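Local coordinates for Red carotenoid protein (RCP) (Nostoc sp., PDB 5FCY) that binds carotenoids, beta-carotene among them, and probably serves photoprotection in cyanobacteria, at residues K13-L21 with L130-G138; L27-K35 with L99-D110. All blocks are in the same frame, centred on the assembly; numbering follows the deposited sequence.

Interaction 1: residues K13-L21 with L130-G138; sequences KYVQSWQKL and LLEGIKGLG
Tyr-14 lays its ring across the last turns of helix 125-136, touching Leu-130, Ile-134 and Leu-137, and round it two helices of the all-helical N-terminal fold of the orange carotenoid protein family pack nearly antiparallel, their short axes 11.2 Å apart and crossing at -155°. The apolar contacts carry most of the joint. The ring is hemmed in by those three side chains: its CD1 lies 3.7 Å from Ile-134 CG1, while Tyr-14 CE2 comes 3.5 Å from Leu-137 CD1, and each of them slides past the tyrosine in the opposite direction. Between them, Gly-133 has no side chain, and the ring rests close to its backbone, with Tyr-14 CE1 3.8 Å from Gly-133 C. The phenolic OH of Tyr-14 reaches to 3.0 Å from Gly-133 O. Further along, Leu-130 spreads its two methyls over Ser-17, CD2 standing 3.5 Å from Ser-17 CB, and CD1 also meets Leu-21. Trp-18 touches Ile-134 only loosely and turns inward, where it stacks on Tyr-149. Helix 139-150 backs the joint, Leu-145 touching both Tyr-14 and Ile-134. Ser-17 keeps its hydroxyl on its own helix: with OG turned beside the backbone N (chi1 -65°), Lys-13 O accepts from Ser-17 N and, on the opposite face of its plane, from Ser-17 OG at 2.9 Å.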
loop_
_atom_site.group_PDB
_atom_site.type_symbol
_atom_site.label_atom_id
_atom_site.label_comp_id
_atom_site.label_asym_id
_atom_site.label_seq_id
_atom_site.Cartn_x
_atom_site.Cartn_y
_atom_site.Cartn_z
ATOM N N LYS A 13 12.027 4.547 11.075
ATOM C CA LYS A 13 11.379 5.811 11.411
ATOM C C LYS A 13 10.364 6.210 10.347
ATOM O O LYS A 13 9.287 6.723 10.672
ATOM C CB LYS A 13 12.428 6.906 11.596
ATOM C CG LYS A 13 13.021 6.957 12.997
ATOM C CD LYS A 13 12.150 7.777 13.942
ATOM C CE LYS A 13 12.607 7.640 15.390
ATOM N NZ LYS A 13 11.851 8.530 16.318
ATOM N N TYR A 14 10.689 5.992 9.071
ATOM C CA TYR A 14 9.704 6.208 8.015
ATOM C C TYR A 14 8.508 5.282 8.196
ATOM O O TYR A 14 7.354 5.715 8.106
ATOM C CB TYR A 14 10.339 5.986 6.642
ATOM C CG TYR A 14 11.294 7.073 6.209
ATOM C CD1 TYR A 14 10.829 8.325 5.833
ATOM C CD2 TYR A 14 12.660 6.839 6.154
ATOM C CE1 TYR A 14 11.700 9.319 5.430
ATOM C CE2 TYR A 14 13.537 7.823 5.753
ATOM C CZ TYR A 14 13.053 9.061 5.390
ATOM O OH TYR A 14 13.930 10.042 4.989
ATOM N N VAL A 15 8.769 4.000 8.452
ATOM C CA VAL A 15 7.686 3.037 8.636
ATOM C C VAL A 15 6.814 3.443 9.816
ATOM O O VAL A 15 5.580 3.435 9.731
ATOM C CB VAL A 15 8.258 1.619 8.817
ATOM C CG1 VAL A 15 7.148 0.618 9.114
ATOM C CG2 VAL A 15 9.020 1.194 7.578
ATOM N N GLN A 16 7.442 3.798 10.939
ATOM C CA GLN A 16 6.676 4.201 12.113
ATOM C C GLN A 16 5.919 5.498 11.861
ATOM O O GLN A 16 4.757 5.631 12.258
ATOM C CB GLN A 16 7.597 4.340 13.326
ATOM C CG GLN A 16 7.696 3.076 14.167
ATOM C CD GLN A 16 8.552 3.258 15.406
ATOM O OE1 GLN A 16 8.036 3.483 16.503
ATOM N NE2 GLN A 16 9.866 3.155 15.239
ATOM N N SER A 17 6.558 6.469 11.205
ATOM C CA SER A 17 5.851 7.696 10.854
ATOM C C SER A 17 4.707 7.405 9.893
ATOM O O SER A 17 3.622 7.987 10.009
ATOM C CB SER A 17 6.820 8.705 10.243
ATOM O OG SER A 17 7.792 9.117 11.187
ATOM N N TRP A 18 4.932 6.500 8.938
ATOM C CA TRP A 18 3.882 6.125 7.999
ATOM C C TRP A 18 2.713 5.469 8.724
ATOM O O TRP A 18 1.550 5.674 8.359
ATOM C CB TRP A 18 4.462 5.189 6.938
ATOM C CG TRP A 18 3.683 5.111 5.653
ATOM C CD1 TRP A 18 2.365 5.409 5.464
ATOM C CD2 TRP A 18 4.191 4.708 4.376
ATOM N NE1 TRP A 18 2.022 5.214 4.147
ATOM C CE2 TRP A 18 3.126 4.783 3.459
ATOM C CE3 TRP A 18 5.445 4.291 3.920
ATOM C CZ2 TRP A 18 3.276 4.458 2.116
ATOM C CZ3 TRP A 18 5.591 3.966 2.588
ATOM C CH2 TRP A 18 4.514 4.052 1.701
ATOM N N GLN A 19 3.003 4.689 9.767
ATOM C CA GLN A 19 1.973 3.963 10.497
ATOM C C GLN A 19 1.232 4.824 11.513
ATOM O O GLN A 19 0.270 4.341 12.118
ATOM C CB GLN A 19 2.595 2.758 11.205
ATOM C CG GLN A 19 3.002 1.637 10.264
ATOM C CD GLN A 19 4.020 0.697 10.877
ATOM O OE1 GLN A 19 4.903 1.121 11.622
ATOM N NE2 GLN A 19 3.903 -0.587 10.565
ATOM N N LYS A 20 1.652 6.071 11.718
ATOM C CA LYS A 20 0.961 6.977 12.624
ATOM C C LYS A 20 -0.120 7.795 11.932
ATOM O O LYS A 20 -0.929 8.430 12.617
ATOM C CB LYS A 20 1.962 7.931 13.284
ATOM C CG LYS A 20 2.916 7.254 14.247
ATOM C CD LYS A 20 4.137 8.121 14.512
ATOM C CE LYS A 20 5.169 7.402 15.372
ATOM N NZ LYS A 20 6.517 8.040 15.277
ATOM N N LEU A 21 -0.150 7.794 10.604
ATOM C CA LEU A 21 -1.128 8.565 9.857
ATOM C C LEU A 21 -2.485 7.864 9.878
ATOM O O LEU A 21 -2.605 6.688 10.230
ATOM C CB LEU A 21 -0.661 8.759 8.415
ATOM C CG LEU A 21 0.790 9.202 8.216
ATOM C CD1 LEU A 21 1.113 9.297 6.729
ATOM C CD2 LEU A 21 1.056 10.531 8.913
ATOM N N LEU A 130 7.213 13.382 4.824
ATOM C CA LEU A 130 7.650 12.004 4.624
ATOM C C LEU A 130 7.925 11.721 3.154
ATOM O O LEU A 130 8.931 11.087 2.815
ATOM C CB LEU A 130 6.597 11.029 5.155
ATOM C CG LEU A 130 6.507 10.790 6.664
ATOM C CD1 LEU A 130 5.396 9.794 6.954
ATOM C CD2 LEU A 130 7.829 10.290 7.234
ATOM N N LEU A 131 7.039 12.175 2.266
ATOM C CA LEU A 131 7.199 11.882 0.845
ATOM C C LEU A 131 8.533 12.405 0.328
ATOM O O LEU A 131 9.324 11.653 -0.252
ATOM C CB LEU A 131 6.037 12.482 0.054
ATOM C CG LEU A 131 6.117 12.333 -1.467
ATOM C CD1 LEU A 131 6.317 10.884 -1.872
ATOM C CD2 LEU A 131 4.868 12.891 -2.117
ATOM N N GLU A 132 8.802 13.696 0.528
ATOM C CA GLU A 132 10.083 14.251 0.102
ATOM C C GLU A 132 11.239 13.526 0.778
ATOM O O GLU A 132 12.285 13.295 0.161
ATOM C CB GLU A 132 10.133 15.751 0.399
ATOM C CG GLU A 132 9.017 16.558 -0.267
ATOM C CD GLU A 132 9.028 16.444 -1.783
ATOM O OE1 GLU A 132 10.108 16.174 -2.352
ATOM O OE2 GLU A 132 7.955 16.620 -2.404
ATOM N N GLY A 133 11.065 13.148 2.046
ATOM C CA GLY A 133 12.092 12.372 2.721
ATOM C C GLY A 133 12.289 11.006 2.091
ATOM O O GLY A 133 13.410 10.494 2.037
ATOM N N ILE A 134 11.204 10.397 1.607
ATOM C CA ILE A 134 11.314 9.101 0.946
ATOM C C ILE A 134 11.865 9.267 -0.464
ATOM O O ILE A 134 12.563 8.380 -0.968
ATOM C CB ILE A 134 9.951 8.386 0.943
ATOM C CG1 ILE A 134 9.563 7.995 2.370
ATOM C CG2 ILE A 134 9.993 7.136 0.063
ATOM C CD1 ILE A 134 8.130 7.535 2.525
ATOM N N LYS A 135 11.562 10.387 -1.125
ATOM C CA LYS A 135 12.197 10.689 -2.401
ATOM C C LYS A 135 13.711 10.771 -2.272
ATOM O O LYS A 135 14.418 10.595 -3.270
ATOM C CB LYS A 135 11.658 12.007 -2.960
ATOM C CG LYS A 135 10.206 11.956 -3.402
ATOM C CD LYS A 135 9.715 13.333 -3.824
ATOM C CE LYS A 135 8.353 13.269 -4.493
ATOM N NZ LYS A 135 7.827 14.625 -4.825
ATOM N N GLY A 136 14.224 11.036 -1.067
ATOM C CA GLY A 136 15.660 11.135 -0.880
ATOM C C GLY A 136 16.357 9.797 -0.760
ATOM O O GLY A 136 17.535 9.680 -1.111
ATOM N N LEU A 137 15.657 8.779 -0.270
ATOM C CA LEU A 137 16.258 7.463 -0.118
ATOM C C LEU A 137 16.634 6.881 -1.477
ATOM O O LEU A 137 16.129 7.291 -2.527
ATOM C CB LEU A 137 15.299 6.517 0.602
ATOM C CG LEU A 137 15.337 6.541 2.131
ATOM C CD1 LEU A 137 15.215 7.958 2.667
ATOM C CD2 LEU A 137 14.229 5.667 2.694
ATOM N N GLY A 138 17.540 5.905 -1.447
ATOM C CA GLY A 138 17.923 5.217 -2.662
ATOM C C GLY A 138 16.964 4.095 -3.015
ATOM O O GLY A 138 16.393 3.430 -2.151
#

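Interaction 2: residues L27-K35 with L99-D110; sequences LALFWFIYK and LLFWYLLSQGMD. With BCR (beta-carotene), chain B.
Tyr-34 swings its ring opposite the backbone N (chi1 158°), beside its own carbonyl carbon, a turn that carries one face of the ring over Ser-106. The serine CB stands almost on the ring normal, 3.4 Å from the centroid of Tyr-34, a CH-pi contact; Ser-106 OG, set between backbone N and carbonyl carbon (chi1 53°), also lies over that face. The ring is a knob in a hole formed by Tyr-103, Ser-106, Gln-107 and Asp-110 on a helix crossing at -77°. Tyr-34 OH gives a hydrogen bond to Asp-110 OD2 at 2.5 Å, arriving on the anti side and tilted out of the carboxylate plane. The other oxygen, Asp-110 OD1, forms a weak salt bridge with Lys-35 NZ at 3.4 Å and also lies near the edge of the Trp-31 ring. A phenylalanine in place of Tyr-34 would probably leave Asp-110 OD2 without its hydroxyl mate and the carboxylate freer to turn.

Deeper in, both helices grip beta-carotene. Phe-30 puts one face under the polyene, BCR C16 standing 3.5 Å above its plane, and brings CE2 obliquely against Trp-102 CD2 at 3.7 Å. Trp-102 sets its edge to the BCR methyl C35 and sends NE1 away to Tyr-90. Met-109 bridges protein and pigment: CB lies 3.7 Å from Trp-31 CZ3, SD makes an oblique Met-aromatic contact with that ring, and Met-109 SD also sits 3.7 Å from BCR C11. Trp-31 stacks on Phe-117 besides. Carotene is pure hydrocarbon, and the side chains round it meet it mostly with carbon and sulfur, backbone carbonyls of Leu-27 and Trp-102 also coming close, while charge gathers at the exposed Asp-110 and Lys-35.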
loop_
_atom_site.group_PDB
_atom_site.type_symbol
_atom_site.label_atom_id
_atom_site.label_comp_id
_atom_site.label_asym_id
_atom_site.label_seq_id
_atom_site.Cartn_x
_atom_site.Cartn_y
_atom_site.Cartn_z
ATOM N N LEU A 27 -2.901 5.518 2.653
ATOM C CA LEU A 27 -3.127 5.098 1.275
ATOM C C LEU A 27 -2.785 6.215 0.300
ATOM O O LEU A 27 -2.282 5.957 -0.800
ATOM C CB LEU A 27 -4.579 4.653 1.104
ATOM C CG LEU A 27 -4.918 3.282 1.691
ATOM C CD1 LEU A 27 -6.414 3.148 1.930
ATOM C CD2 LEU A 27 -4.424 2.179 0.767
ATOM N N ALA A 28 -3.046 7.466 0.686
ATOM C CA ALA A 28 -2.715 8.592 -0.181
ATOM C C ALA A 28 -1.209 8.704 -0.372
ATOM O O ALA A 28 -0.723 8.865 -1.496
ATOM C CB ALA A 28 -3.282 9.888 0.400
ATOM N N LEU A 29 -0.453 8.619 0.724
ATOM C CA LEU A 29 1.001 8.668 0.626
ATOM C C LEU A 29 1.523 7.557 -0.276
ATOM O O LEU A 29 2.373 7.789 -1.142
ATOM C CB LEU A 29 1.616 8.565 2.022
ATOM C CG LEU A 29 3.141 8.604 2.094
ATOM C CD1 LEU A 29 3.667 9.929 1.583
ATOM C CD2 LEU A 29 3.599 8.358 3.518
ATOM N N PHE A 30 1.016 6.337 -0.087
ATOM C CA PHE A 30 1.455 5.208 -0.903
ATOM C C PHE A 30 1.155 5.452 -2.378
ATOM O O PHE A 30 1.943 5.072 -3.249
ATOM C CB PHE A 30 0.763 3.928 -0.416
ATOM C CG PHE A 30 1.577 2.660 -0.573
ATOM C CD1 PHE A 30 2.943 2.684 -0.795
ATOM C CD2 PHE A 30 0.950 1.428 -0.484
ATOM C CE1 PHE A 30 3.660 1.508 -0.920
ATOM C CE2 PHE A 30 1.661 0.254 -0.616
ATOM C CZ PHE A 30 3.018 0.294 -0.836
ATOM N N TRP A 31 0.020 6.091 -2.674
ATOM C CA TRP A 31 -0.368 6.330 -4.061
ATOM C C TRP A 31 0.539 7.355 -4.729
ATOM O O TRP A 31 0.957 7.167 -5.877
ATOM C CB TRP A 31 -1.823 6.791 -4.127
ATOM C CG TRP A 31 -2.196 7.396 -5.442
ATOM C CD1 TRP A 31 -2.318 8.725 -5.726
ATOM C CD2 TRP A 31 -2.488 6.696 -6.656
ATOM N NE1 TRP A 31 -2.672 8.895 -7.041
ATOM C CE2 TRP A 31 -2.783 7.665 -7.635
ATOM C CE3 TRP A 31 -2.531 5.345 -7.011
ATOM C CZ2 TRP A 31 -3.116 7.327 -8.943
ATOM C CZ3 TRP A 31 -2.862 5.010 -8.311
ATOM C CH2 TRP A 31 -3.151 5.997 -9.261
ATOM N N PHE A 32 0.845 8.453 -4.035
ATOM C CA PHE A 32 1.687 9.481 -4.634
ATOM C C PHE A 32 3.108 8.977 -4.841
ATOM O O PHE A 32 3.730 9.273 -5.868
ATOM C CB PHE A 32 1.674 10.740 -3.772
ATOM C CG PHE A 32 0.409 11.537 -3.897
ATOM C CD1 PHE A 32 0.139 12.251 -5.052
ATOM C CD2 PHE A 32 -0.511 11.568 -2.865
ATOM C CE1 PHE A 32 -1.024 12.982 -5.173
ATOM C CE2 PHE A 32 -1.677 12.299 -2.982
ATOM C CZ PHE A 32 -1.932 13.006 -4.136
ATOM N N ILE A 33 3.636 8.210 -3.884
ATOM C CA ILE A 33 4.927 7.555 -4.082
ATOM C C ILE A 33 4.910 6.744 -5.371
ATOM O O ILE A 33 5.871 6.763 -6.149
ATOM C CB ILE A 33 5.273 6.673 -2.867
ATOM C CG1 ILE A 33 5.474 7.534 -1.620
ATOM C CG2 ILE A 33 6.530 5.852 -3.139
ATOM C CD1 ILE A 33 5.566 6.741 -0.324
ATOM N N TYR A 34 3.818 6.016 -5.615
ATOM C CA TYR A 34 3.714 5.218 -6.833
ATOM C C TYR A 34 3.800 6.081 -8.084
ATOM O O TYR A 34 4.287 5.619 -9.122
ATOM C CB TYR A 34 2.409 4.422 -6.822
ATOM C CG TYR A 34 1.939 3.984 -8.191
ATOM C CD1 TYR A 34 2.488 2.873 -8.815
ATOM C CD2 TYR A 34 0.934 4.678 -8.856
ATOM C CE1 TYR A 34 2.057 2.469 -10.067
ATOM C CE2 TYR A 34 0.495 4.282 -10.105
ATOM C CZ TYR A 34 1.059 3.177 -10.706
ATOM O OH TYR A 34 0.621 2.784 -11.949
ATOM N N LYS A 35 3.338 7.332 -8.014
ATOM C CA LYS A 35 3.419 8.222 -9.165
ATOM C C LYS A 35 4.803 8.836 -9.334
ATOM O O LYS A 35 5.115 9.328 -10.423
ATOM C CB LYS A 35 2.368 9.332 -9.053
ATOM C CG LYS A 35 0.923 8.830 -8.998
ATOM C CD LYS A 35 0.496 8.101 -10.272
ATOM C CE LYS A 35 -0.077 9.050 -11.314
ATOM N NZ LYS A 35 -0.429 8.329 -12.572
ATOM N N LEU A 99 4.194 -6.963 -1.553
ATOM C CA LEU A 99 4.510 -5.712 -2.236
ATOM C C LEU A 99 4.075 -5.753 -3.698
ATOM O O LEU A 99 3.599 -4.748 -4.237
ATOM C CB LEU A 99 6.005 -5.425 -2.118
ATOM C CG LEU A 99 6.537 -4.155 -2.782
ATOM C CD1 LEU A 99 5.764 -2.930 -2.332
ATOM C CD2 LEU A 99 8.010 -4.001 -2.457
ATOM N N LEU A 100 4.236 -6.902 -4.359
ATOM C CA LEU A 100 3.744 -7.042 -5.725
ATOM C C LEU A 100 2.234 -6.858 -5.779
ATOM O O LEU A 100 1.709 -6.219 -6.698
ATOM C CB LEU A 100 4.132 -8.409 -6.288
ATOM C CG LEU A 100 5.630 -8.687 -6.432
ATOM C CD1 LEU A 100 5.868 -10.161 -6.711
ATOM C CD2 LEU A 100 6.230 -7.833 -7.533
ATOM N N PHE A 101 1.519 -7.422 -4.805
ATOM C CA PHE A 101 0.076 -7.221 -4.722
ATOM C C PHE A 101 -0.266 -5.738 -4.664
ATOM O O PHE A 101 -1.159 -5.266 -5.377
ATOM C CB PHE A 101 -0.477 -7.947 -3.498
ATOM C CG PHE A 101 -1.878 -7.545 -3.138
ATOM C CD1 PHE A 101 -2.955 -8.008 -3.875
ATOM C CD2 PHE A 101 -2.120 -6.711 -2.060
ATOM C CE1 PHE A 101 -4.246 -7.642 -3.546
ATOM C CE2 PHE A 101 -3.408 -6.343 -1.726
ATOM C CZ PHE A 101 -4.473 -6.809 -2.470
ATOM N N TRP A 102 0.434 -4.984 -3.816
ATOM C CA TRP A 102 0.162 -3.556 -3.716
ATOM C C TRP A 102 0.520 -2.826 -5.004
ATOM O O TRP A 102 -0.080 -1.791 -5.312
ATOM C CB TRP A 102 0.912 -2.959 -2.525
ATOM C CG TRP A 102 0.179 -3.136 -1.237
ATOM C CD1 TRP A 102 0.434 -4.058 -0.268
ATOM C CD2 TRP A 102 -0.945 -2.372 -0.782
ATOM N NE1 TRP A 102 -0.459 -3.915 0.768
ATOM C CE2 TRP A 102 -1.315 -2.888 0.476
ATOM C CE3 TRP A 102 -1.671 -1.303 -1.314
ATOM C CZ2 TRP A 102 -2.380 -2.371 1.209
ATOM C CZ3 TRP A 102 -2.729 -0.790 -0.585
ATOM C CH2 TRP A 102 -3.073 -1.324 0.662
ATOM N N TYR A 103 1.482 -3.343 -5.769
ATOM C CA TYR A 103 1.787 -2.750 -7.067
ATOM C C TYR A 103 0.642 -2.965 -8.050
ATOM O O TYR A 103 0.200 -2.025 -8.719
ATOM C CB TYR A 103 3.083 -3.335 -7.629
ATOM C CG TYR A 103 3.435 -2.777 -8.987
ATOM C CD1 TYR A 103 3.907 -1.480 -9.123
ATOM C CD2 TYR A 103 3.285 -3.544 -10.134
ATOM C CE1 TYR A 103 4.226 -0.959 -10.365
ATOM C CE2 TYR A 103 3.601 -3.034 -11.381
ATOM C CZ TYR A 103 4.072 -1.741 -11.490
ATOM O OH TYR A 103 4.391 -1.223 -12.727
ATOM N N LEU A 104 0.153 -4.204 -8.156
ATOM C CA LEU A 104 -0.947 -4.495 -9.070
ATOM C C LEU A 104 -2.192 -3.689 -8.725
ATOM O O LEU A 104 -2.999 -3.388 -9.611
ATOM C CB LEU A 104 -1.264 -5.989 -9.052
ATOM C CG LEU A 104 -0.109 -6.928 -9.408
ATOM C CD1 LEU A 104 -0.593 -8.363 -9.421
ATOM C CD2 LEU A 104 0.514 -6.560 -10.747
ATOM N N LEU A 105 -2.375 -3.344 -7.447
ATOM C CA LEU A 105 -3.469 -2.452 -7.079
ATOM C C LEU A 105 -3.281 -1.078 -7.702
ATOM O O LEU A 105 -4.234 -0.487 -8.219
ATOM C CB LEU A 105 -3.568 -2.328 -5.559
ATOM C CG LEU A 105 -3.987 -3.559 -4.757
ATOM C CD1 LEU A 105 -3.998 -3.216 -3.278
ATOM C CD2 LEU A 105 -5.347 -4.077 -5.196
ATOM N N SER A 106 -2.057 -0.551 -7.662
ATOM C CA SER A 106 -1.802 0.757 -8.254
ATOM C C SER A 106 -1.973 0.718 -9.768
ATOM O O SER A 106 -2.538 1.646 -10.357
ATOM C CB SER A 106 -0.401 1.239 -7.877
ATOM O OG SER A 106 0.581 0.271 -8.201
ATOM N N GLN A 107 -1.495 -0.347 -10.415
ATOM C CA GLN A 107 -1.733 -0.502 -11.847
ATOM C C GLN A 107 -3.225 -0.611 -12.138
ATOM O O GLN A 107 -3.745 0.057 -13.038
ATOM C CB GLN A 107 -0.992 -1.728 -12.378
ATOM C CG GLN A 107 0.415 -1.440 -12.856
ATOM C CD GLN A 107 0.995 -2.591 -13.649
ATOM O OE1 GLN A 107 0.378 -3.649 -13.770
ATOM N NE2 GLN A 107 2.184 -2.389 -14.203
ATOM N N GLY A 108 -3.931 -1.452 -11.379
ATOM C CA GLY A 108 -5.365 -1.585 -11.552
ATOM C C GLY A 108 -6.127 -0.292 -11.347
ATOM O O GLY A 108 -7.278 -0.186 -11.781
ATOM N N MET A 109 -5.513 0.694 -10.691
ATOM C CA MET A 109 -6.136 1.996 -10.498
ATOM C C MET A 109 -5.887 2.930 -11.677
ATOM O O MET A 109 -6.791 3.670 -12.080
ATOM C CB MET A 109 -5.622 2.635 -9.203
ATOM C CG MET A 109 -6.138 1.955 -7.938
ATOM S SD MET A 109 -5.382 2.564 -6.419
ATOM C CE MET A 109 -6.096 4.203 -6.312
ATOM N N ASP A 110 -4.676 2.915 -12.241
ATOM C CA ASP A 110 -4.415 3.691 -13.450
ATOM C C ASP A 110 -5.229 3.173 -14.627
ATOM O O ASP A 110 -5.610 3.952 -15.507
ATOM C CB ASP A 110 -2.924 3.661 -13.792
ATOM C CG ASP A 110 -2.140 4.758 -13.095
ATOM O OD1 ASP A 110 -2.719 5.831 -12.823
ATOM O OD2 ASP A 110 -0.938 4.549 -12.830
HETATM C C1 BCR B . -10.355 7.160 -1.024
HETATM C C2 BCR B . -10.884 8.572 -0.784
HETATM C C3 BCR B . -10.298 9.255 0.448
HETATM C C4 BCR B . -8.854 8.834 0.689
HETATM C C5 BCR B . -8.267 8.240 -0.567
HETATM C C6 BCR B . -8.839 7.148 -1.072
HETATM C C7 BCR B . -8.112 5.974 -1.660
HETATM C C8 BCR B . -6.776 5.817 -1.762
HETATM C C9 BCR B . -6.170 4.592 -2.366
HETATM C C10 BCR B . -4.819 4.517 -2.487
HETATM C C11 BCR B . -4.081 3.374 -3.054
HETATM C C33 BCR B . -7.120 8.935 -1.218
HETATM C C31 BCR B . -10.978 6.658 -2.325
HETATM C C32 BCR B . -10.798 6.293 0.142
HETATM C C34 BCR B . -7.093 3.493 -2.822
HETATM C C12 BCR B . -2.739 3.395 -3.107
HETATM C C13 BCR B . -1.936 2.272 -3.658
HETATM C C14 BCR B . -0.581 2.382 -3.679
HETATM C C15 BCR B . 0.340 1.353 -4.186
HETATM C C16 BCR B . 1.669 1.536 -4.195
HETATM C C17 BCR B . 2.542 0.473 -4.715
HETATM C C18 BCR B . 3.885 0.556 -4.780
HETATM C C19 BCR B . 4.618 -0.620 -5.323
HETATM C C20 BCR B . 5.952 -0.718 -5.376
HETATM C C21 BCR B . 6.577 -1.931 -5.924
HETATM C C22 BCR B . 7.911 -2.081 -6.039
HETATM C C23 BCR B . 8.421 -3.348 -6.638
HETATM C C24 BCR B . 9.716 -3.564 -6.904
HETATM C C25 BCR B . 10.239 -4.818 -7.519
HETATM C C26 BCR B . 9.465 -5.824 -7.928
HETATM C C27 BCR B . 9.679 -7.193 -7.325
HETATM C C28 BCR B . 11.127 -7.315 -6.867
HETATM C C29 BCR B . 12.060 -6.509 -7.764
HETATM C C30 BCR B . 11.726 -5.017 -7.728
HETATM C C35 BCR B . -2.675 1.059 -4.150
HETATM C C36 BCR B . 4.576 1.807 -4.312
HETATM C C37 BCR B . 8.798 -0.956 -5.583
HETATM C C38 BCR B . 8.460 -5.649 -9.040
HETATM C C39 BCR B . 12.101 -4.365 -9.051
HETATM C C40 BCR B . 12.540 -4.375 -6.610
#

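Overall arrangement
From the N terminus, helix 9-19 supplies the first half of interaction 1 and helix 23-35, next in the chain, the first half of interaction 2. The chain runs on through helices 53-64, 68-79 and 85-91 before helix 95-110 closes interaction 2; the following helix, 125-136, then closes interaction 1. The two loops are thus nested, 27-35 with 99-110 falling wholly between 13-21 and 130-138. Their centres are 16 Å apart, yet they touch: Trp-18 packs on Leu-29, Phe-30 and Ile-33, and Leu-131 on Ile-33. Helix 23-35 is therefore shared ground, joining the outer pair of interaction 1 to the core that lines the carotenoid in interaction 2.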